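Local coordinates for uncharacterized protein MG027 (Mycoplasma genitalium, PDB 1Q8C), which is of unknown function but has an all-helical structure resembling NusB proteins, which in bacteria take part in transcription antitermination, at residues Ala41-Leu44 with Glu45-Thr48; Glu76-Gln79 with Leu80-Gln83. All coordinates share one frame; numbering follows the deposited sequence.

Interaction 1: residues Ala41-Leu44 with Glu45-Thr48; sequences ADFL and EYDT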
loop_
_atom_site.group_PDB
_atom_site.type_symbol
_atom_site.label_atom_id
_atom_site.label_comp_id
_atom_site.label_asym_id
_atom_site.label_seq_id
_atom_site.Cartn_x
_atom_site.Cartn_y
_atom_site.Cartn_z
ATOM N N ALA A 41 13.156 8.140 -7.795
ATOM C CA ALA A 41 13.244 9.244 -8.779
ATOM C C ALA A 41 11.994 9.379 -9.673
ATOM O O ALA A 41 11.636 10.503 -10.051
ATOM C CB ALA A 41 14.478 9.128 -9.633
ATOM N N ASP A 42 11.329 8.261 -9.998
ATOM C CA ASP A 42 10.056 8.271 -10.751
ATOM C C ASP A 42 8.972 9.016 -9.936
ATOM O O ASP A 42 8.150 9.734 -10.496
ATOM C CB ASP A 42 9.537 6.832 -11.014
ATOM C CG ASP A 42 10.323 6.074 -12.104
ATOM O OD1 ASP A 42 11.363 6.556 -12.592
ATOM O OD2 ASP A 42 9.935 4.972 -12.530
ATOM N N PHE A 43 8.980 8.808 -8.620
ATOM C CA PHE A 43 8.074 9.496 -7.694
ATOM C C PHE A 43 8.246 10.993 -7.753
ATOM O O PHE A 43 7.266 11.702 -7.703
ATOM C CB PHE A 43 8.266 9.049 -6.238
ATOM C CG PHE A 43 7.080 9.382 -5.320
ATOM C CD1 PHE A 43 5.771 9.077 -5.702
ATOM C CD2 PHE A 43 7.292 9.951 -4.072
ATOM C CE1 PHE A 43 4.701 9.346 -4.855
ATOM C CE2 PHE A 43 6.228 10.220 -3.214
ATOM C CZ PHE A 43 4.932 9.908 -3.598
ATOM N N LEU A 44 9.476 11.484 -7.865
ATOM C CA LEU A 44 9.683 12.908 -8.054
ATOM C C LEU A 44 9.047 13.453 -9.340
ATOM O O LEU A 44 8.463 14.544 -9.304
ATOM C CB LEU A 44 11.163 13.273 -8.053
ATOM C CG LEU A 44 12.014 12.855 -6.856
ATOM C CD1 LEU A 44 13.314 13.631 -6.895
ATOM C CD2 LEU A 44 11.278 13.063 -5.533
ATOM N N GLU A 45 9.163 12.724 -10.460
ATOM C CA GLU A 45 8.571 13.154 -11.747
ATOM C C GLU A 45 7.047 13.059 -11.758
ATOM O O GLU A 45 6.389 13.607 -12.653
ATOM C CB GLU A 45 9.082 12.307 -12.901
ATOM C CG GLU A 45 10.560 12.472 -13.197
ATOM C CD GLU A 45 10.856 12.203 -14.647
ATOM O OE1 GLU A 45 11.159 11.035 -14.948
ATOM O OE2 GLU A 45 10.767 13.147 -15.478
ATOM N N TYR A 46 6.522 12.319 -10.786
ATOM C CA TYR A 46 5.091 12.097 -10.582
ATOM C C TYR A 46 4.406 13.307 -9.911
ATOM O O TYR A 46 3.188 13.393 -9.888
ATOM C CB TYR A 46 4.951 10.900 -9.644
ATOM C CG TYR A 46 3.557 10.383 -9.450
ATOM C CD1 TYR A 46 2.863 9.835 -10.512
ATOM C CD2 TYR A 46 2.957 10.392 -8.191
ATOM C CE1 TYR A 46 1.618 9.336 -10.340
ATOM C CE2 TYR A 46 1.696 9.904 -8.012
ATOM C CZ TYR A 46 1.035 9.375 -9.098
ATOM O OH TYR A 46 -0.234 8.876 -8.980
ATOM N N ASP A 47 5.210 14.209 -9.348
ATOM C CA ASP A 47 4.735 15.370 -8.607
ATOM C C ASP A 47 4.078 16.374 -9.541
ATOM O O ASP A 47 4.481 16.510 -10.705
ATOM C CB ASP A 47 5.917 16.025 -7.870
ATOM C CG ASP A 47 5.492 17.014 -6.769
ATOM O OD1 ASP A 47 4.351 16.962 -6.256
ATOM O OD2 ASP A 47 6.295 17.872 -6.342
ATOM N N THR A 48 3.061 17.054 -9.007
ATOM C CA THR A 48 2.314 18.112 -9.691
ATOM C C THR A 48 1.790 19.153 -8.713
ATOM O O THR A 48 1.786 18.955 -7.513
ATOM C CB THR A 48 1.096 17.547 -10.425
ATOM O OG1 THR A 48 0.260 16.818 -9.505
ATOM C CG2 THR A 48 1.513 16.552 -11.492
#
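The rings of F43 and Y46 meet obliquely, one turn apart at the end of helix 36-45. CD1 and CE1 of F43 come up against CD2 of Y46, the nearest pair being F43 CE1 to Y46 CD2 at 3.9 Å. Both side chains swing CG away from their own backbone N (chi1 -161° for F43, -172° for Y46), which sends the two rings off the same flank of the chain. There F24 meets each of them, so three aromatic rings cluster where this end of the helix lies against helix 14-28. F43 also packs on V61 of helix 55-81, and R51 makes a cation-pi contact with Y46.

In the backbone, E45 N still reaches A41 O at 3.3 Å, weakly. Y46 N is shared between D42 O at 3.1 Å and F43 O at 3.2 Å, both bonds weak. D47 N then turns to L44 O (3.3 Å, N-H...O 159°), closing a type I beta turn over L44-D47 as the chain leaves the helix; this donor stands well above the carbonyl plane.

Among the charged groups, D42 pairs with K34 through OD2, while its OD1 stays 5.1 Å from E45 OE1. D47 OD1 accepts from L53 N and, weakly, from T48 N.

Interaction 2: residues Glu76-Gln79 with Leu80-Gln83; sequences EEQQ and LKNQ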
loop_
_atom_site.group_PDB
_atom_site.type_symbol
_atom_site.label_atom_id
_atom_site.label_comp_id
_atom_site.label_asym_id
_atom_site.label_seq_id
_atom_site.Cartn_x
_atom_site.Cartn_y
_atom_site.Cartn_z
ATOM N N GLU A 76 1.369 -12.664 -1.307
ATOM C CA GLU A 76 1.228 -13.962 -1.974
ATOM C C GLU A 76 0.815 -15.074 -1.004
ATOM O O GLU A 76 -0.167 -15.793 -1.239
ATOM C CB GLU A 76 2.556 -14.350 -2.657
ATOM C CG GLU A 76 2.438 -15.178 -3.944
ATOM C CD GLU A 76 3.785 -15.757 -4.419
ATOM O OE1 GLU A 76 3.784 -16.851 -5.088
ATOM O OE2 GLU A 76 4.846 -15.121 -4.134
ATOM N N GLU A 77 1.551 -15.197 0.099
ATOM C CA GLU A 77 1.394 -16.330 1.018
ATOM C C GLU A 77 0.318 -16.164 2.100
ATOM O O GLU A 77 -0.102 -17.152 2.709
ATOM C CB GLU A 77 2.732 -16.639 1.696
ATOM C CG GLU A 77 3.913 -16.786 0.735
ATOM C CD GLU A 77 5.249 -16.776 1.459
ATOM O OE1 GLU A 77 5.460 -15.865 2.303
ATOM O OE2 GLU A 77 6.076 -17.687 1.193
ATOM N N GLN A 78 -0.102 -14.931 2.368
ATOM C CA GLN A 78 -1.138 -14.707 3.361
ATOM C C GLN A 78 -2.491 -15.070 2.776
ATOM O O GLN A 78 -3.287 -15.775 3.415
ATOM C CB GLN A 78 -1.140 -13.264 3.860
ATOM C CG GLN A 78 -1.696 -13.109 5.259
ATOM C CD GLN A 78 -1.276 -14.240 6.173
ATOM O OE1 GLN A 78 -0.087 -14.561 6.272
ATOM N NE2 GLN A 78 -2.247 -14.866 6.822
ATOM N N GLN A 79 -2.736 -14.601 1.552
ATOM C CA GLN A 79 -3.929 -14.984 0.804
ATOM C C GLN A 79 -4.089 -16.495 0.828
ATOM O O GLN A 79 -5.129 -16.987 1.252
ATOM C CB GLN A 79 -3.839 -14.521 -0.646
ATOM C CG GLN A 79 -3.960 -13.039 -0.836
ATOM C CD GLN A 79 -4.157 -12.690 -2.294
ATOM O OE1 GLN A 79 -5.264 -12.858 -2.833
ATOM N NE2 GLN A 79 -3.084 -12.236 -2.946
ATOM N N LEU A 80 -3.060 -17.222 0.381
ATOM C CA LEU A 80 -3.096 -18.695 0.367
ATOM C C LEU A 80 -3.399 -19.258 1.751
ATOM O O LEU A 80 -4.258 -20.133 1.906
ATOM C CB LEU A 80 -1.778 -19.294 -0.166
ATOM C CG LEU A 80 -0.675 -19.713 0.823
ATOM C CD1 LEU A 80 -0.979 -21.044 1.519
ATOM C CD2 LEU A 80 0.657 -19.820 0.118
ATOM N N LYS A 81 -2.688 -18.734 2.750
ATOM C CA LYS A 81 -2.808 -19.182 4.131
ATOM C C LYS A 81 -4.222 -18.941 4.674
ATOM O O LYS A 81 -4.619 -19.522 5.700
ATOM C CB LYS A 81 -1.751 -18.486 4.986
ATOM C CG LYS A 81 -1.658 -18.980 6.406
ATOM C CD LYS A 81 -0.274 -18.716 6.990
ATOM C CE LYS A 81 0.006 -19.640 8.164
ATOM N NZ LYS A 81 1.407 -19.495 8.647
ATOM N N ASN A 82 -4.981 -18.095 3.969
ATOM C CA ASN A 82 -6.411 -17.950 4.220
ATOM C C ASN A 82 -7.130 -19.124 3.522
ATOM O O ASN A 82 -7.551 -19.014 2.359
ATOM C CB ASN A 82 -6.932 -16.594 3.710
ATOM C CG ASN A 82 -6.195 -15.399 4.328
ATOM O OD1 ASN A 82 -5.592 -15.509 5.396
ATOM N ND2 ASN A 82 -6.251 -14.249 3.651
ATOM N N GLN A 83 -7.221 -20.254 4.232
ATOM C CA GLN A 83 -7.868 -21.485 3.737
ATOM C C GLN A 83 -8.637 -22.173 4.865
ATOM O O GLN A 83 -8.484 -23.377 5.093
ATOM C CB GLN A 83 -6.831 -22.452 3.142
ATOM C CG GLN A 83 -6.554 -22.226 1.660
ATOM C CD GLN A 83 -5.315 -22.962 1.181
ATOM O OE1 GLN A 83 -4.967 -24.029 1.722
ATOM N NE2 GLN A 83 -4.649 -22.399 0.166
#
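The C-terminal end of helix 55-81 is where these residues meet, and its last turn is drawn together mainly by backbone bonds. K81 N donates to E77 O at 3.0 Å, the regular i to i-4 bond, with an N-H...O angle of 150°. One residue on, the pattern tightens: N82 N reaches Q79 O at 2.9 Å, three residues back, and also makes a weak bond to Q78 O. Both carbonyls thus compete for one N-H. N82 is the first residue to abandon helical backbone angles, and it sits at the centre of an inverse gamma turn, closed by a weak bond from Q83 N to K81 O, that swings the chain off the helix axis.

The side chain of N82 folds back over the same turn. With CG beside its own backbone N (chi1 -57°), its amide lies close to Q78 O, which is 3.1 Å from N82 CG, but the angle to ND2 is too poor for a bond. The side chain of Q78 is bent at chi2, which brings NE2 to 3.7 Å from N82 OD1, the two amide planes 63° apart; this is proximity rather than bonding. On another side of the helix L80 curls back along the chain, putting CG 3.2 Å from E77 O and CD2 3.7 Å from E77 CA.

L146 touches both Q78 and N82, so this part of the last turn faces the C-terminal region of the chain. Q79 OE1 receives a weak hydrogen bond from I98 N, beyond the unmodelled 89-96.

In the fold
Both interactions lie at the surface and at the C-terminal end of a helix: interaction 1 finishes helix 36-45, interaction 2 the next one, helix 55-81. Their centres are 33 Å apart, on opposite sides of the chain's centre, and they do not touch. What they share is the change from four-residue to three-residue backbone bonding as the helix gives out. Their side chains differ. Interaction 1 has a buried aromatic, F43, packed against helices 14-28 and 55-81; the last turn of helix 55-81 is itself interaction 2. Interaction 2 has no buried residue; its side chains are amides, charged groups and one leucine, with C-terminal residues close by.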